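Local coordinates for protein mitochondrial import inner membrane translocase subunit TIM8 (Saccharomyces cerevisiae, PDB 3CJH) that acts as a mitochondrial intermembrane space chaperone, assembling with TIM13 to escort multi-pass inner membrane proteins and beta-barrel precursors to their insertion machineries, at residues B[21-25]-B[41-46]. Residue numbers count along the deposited sequence, not the author numbering.
Sequences CFKKC and CLSNCV
Leu42 lays its CD1 methyl against the two cysteines of the facing helix. CD1 of Leu42 is 3.6 Å from CB of Cys25, 4.1 Å from CB of Cys21 and 3.8 Å from O of Cys21. Its chi1 of -124° and chi2 of 28° lie between the usual wells. Both segments are helical: 21-25 is the last turn of helix 7-25, and 41-46 lies within helix 36-62. The axes of the two short segments come within 9.5 Å, with 132° between their N-to-C directions, a splayed antiparallel hairpin. The backbone hydrogen bonds from Cys25 N to Cys21 O and from Cys45 N to Cys41 O are both 2.8 Å. Each CX3C pair is thus one turn apart and on one side of its helix. The register is Cys21 with Cys45 (CA atoms 6.1 Å apart) and Cys25 with Cys41 (CA atoms 5.9 Å apart). All four CB atoms point toward the partner segment. Cys21 and Cys25 take chi1 m; Cys41 and Cys45 take chi1 t. The SG atoms of Cys21 and Cys45 bond at 2.1 Å with chi3 -90°, the outer disulfide of the motif in sequence. The SG atoms of Cys25 and Cys41 bond at 2.1 Å with chi3 -80°, the inner one. Phe22 points away, and its ring packs against a neighbouring TIM13 subunit. Asn44 ND2 hydrogen-bonds to the backbone of another TIM13 subunit. This is the twin CX3C hairpin of the small Tim family. The contact is covalent and apolar, so oxidation fixes the helix pairing; during transit from the cytoplasm the same cysteines probably coordinate zinc instead, which would keep the chain unfolded.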
loop_
_atom_site.group_PDB
_atom_site.type_symbol
_atom_site.label_atom_id
_atom_site.label_comp_id
_atom_site.label_asym_id
_atom_site.label_seq_id
_atom_site.Cartn_x
_atom_site.Cartn_y
_atom_site.Cartn_z
ATOM N N CYS B 21 5.837 8.676 -6.718
ATOM C CA CYS B 21 5.650 10.060 -7.151
ATOM C C CYS B 21 4.555 10.217 -8.179
ATOM O O CYS B 21 3.841 11.207 -8.180
ATOM C CB CYS B 21 6.952 10.641 -7.677
ATOM S SG CYS B 21 8.172 10.925 -6.378
ATOM N N PHE B 22 4.399 9.234 -9.048
ATOM C CA PHE B 22 3.326 9.288 -10.059
ATOM C C PHE B 22 1.947 9.430 -9.389
ATOM O O PHE B 22 1.142 10.275 -9.763
ATOM C CB PHE B 22 3.356 8.041 -10.909
ATOM C CG PHE B 22 2.290 8.000 -11.969
ATOM C CD1 PHE B 22 2.471 8.647 -13.170
ATOM C CD2 PHE B 22 1.124 7.276 -11.783
ATOM C CE1 PHE B 22 1.489 8.589 -14.164
ATOM C CE2 PHE B 22 0.155 7.223 -12.774
ATOM C CZ PHE B 22 0.339 7.876 -13.958
ATOM N N LYS B 23 1.698 8.603 -8.381
ATOM C CA LYS B 23 0.470 8.689 -7.592
ATOM C C LYS B 23 0.223 10.079 -7.017
ATOM O O LYS B 23 -0.897 10.606 -7.082
ATOM C CB LYS B 23 0.554 7.756 -6.405
ATOM C CG LYS B 23 0.627 6.284 -6.727
ATOM C CD LYS B 23 0.842 5.463 -5.430
ATOM C CE LYS B 23 0.533 3.954 -5.632
ATOM N NZ LYS B 23 0.062 3.235 -4.360
ATOM N N LYS B 24 1.275 10.654 -6.445
ATOM C CA LYS B 24 1.184 11.930 -5.743
ATOM C C LYS B 24 1.109 13.146 -6.647
ATOM O O LYS B 24 0.468 14.125 -6.272
ATOM C CB LYS B 24 2.351 12.076 -4.748
ATOM C CG LYS B 24 2.252 11.014 -3.663
ATOM C CD LYS B 24 3.337 11.050 -2.590
ATOM C CE LYS B 24 2.960 10.095 -1.433
ATOM N NZ LYS B 24 3.643 10.438 -0.149
ATOM N N CYS B 25 1.737 13.090 -7.819
ATOM C CA CYS B 25 1.787 14.247 -8.743
ATOM C C CYS B 25 0.862 14.205 -9.962
ATOM O O CYS B 25 0.500 15.264 -10.487
ATOM C CB CYS B 25 3.190 14.454 -9.267
ATOM S SG CYS B 25 4.315 14.991 -8.007
ATOM N N CYS B 41 6.549 19.050 -10.050
ATOM C CA CYS B 41 6.114 18.247 -8.897
ATOM C C CYS B 41 6.854 16.908 -8.889
ATOM O O CYS B 41 7.321 16.439 -7.859
ATOM C CB CYS B 41 4.601 18.003 -8.999
ATOM S SG CYS B 41 3.820 17.002 -7.657
ATOM N N LEU B 42 6.957 16.318 -10.072
ATOM C CA LEU B 42 7.617 15.032 -10.287
ATOM C C LEU B 42 9.118 15.037 -9.917
ATOM O O LEU B 42 9.617 14.128 -9.292
ATOM C CB LEU B 42 7.420 14.632 -11.749
ATOM C CG LEU B 42 6.771 13.283 -12.076
ATOM C CD1 LEU B 42 5.807 12.771 -11.009
ATOM C CD2 LEU B 42 6.043 13.359 -13.443
ATOM N N SER B 43 9.830 16.087 -10.286
ATOM C CA SER B 43 11.275 16.172 -10.027
ATOM C C SER B 43 11.587 16.651 -8.613
ATOM O O SER B 43 12.549 16.169 -8.001
ATOM C CB SER B 43 11.947 17.093 -11.034
ATOM O OG SER B 43 11.512 18.429 -10.864
ATOM N N ASN B 44 10.812 17.620 -8.118
ATOM C CA ASN B 44 10.800 17.961 -6.678
ATOM C C ASN B 44 10.554 16.722 -5.805
ATOM O O ASN B 44 11.276 16.472 -4.860
ATOM C CB ASN B 44 9.655 18.923 -6.360
ATOM C CG ASN B 44 9.858 20.314 -6.907
ATOM O OD1 ASN B 44 10.954 20.695 -7.356
ATOM N ND2 ASN B 44 8.778 21.096 -6.872
ATOM N N CYS B 45 9.506 15.968 -6.119
ATOM C CA CYS B 45 9.142 14.742 -5.359
ATOM C C CYS B 45 10.354 13.790 -5.160
ATOM O O CYS B 45 10.678 13.425 -4.025
ATOM C CB CYS B 45 7.971 14.020 -6.053
ATOM S SG CYS B 45 7.334 12.501 -5.280
ATOM N N VAL B 46 11.034 13.437 -6.255
ATOM C CA VAL B 46 12.251 12.610 -6.196
ATOM C C VAL B 46 13.337 13.225 -5.276
ATOM O O VAL B 46 13.929 12.526 -4.440
ATOM C CB VAL B 46 12.947 12.439 -7.578
ATOM C CG1 VAL B 46 13.800 11.168 -7.587
ATOM C CG2 VAL B 46 11.964 12.426 -8.714
#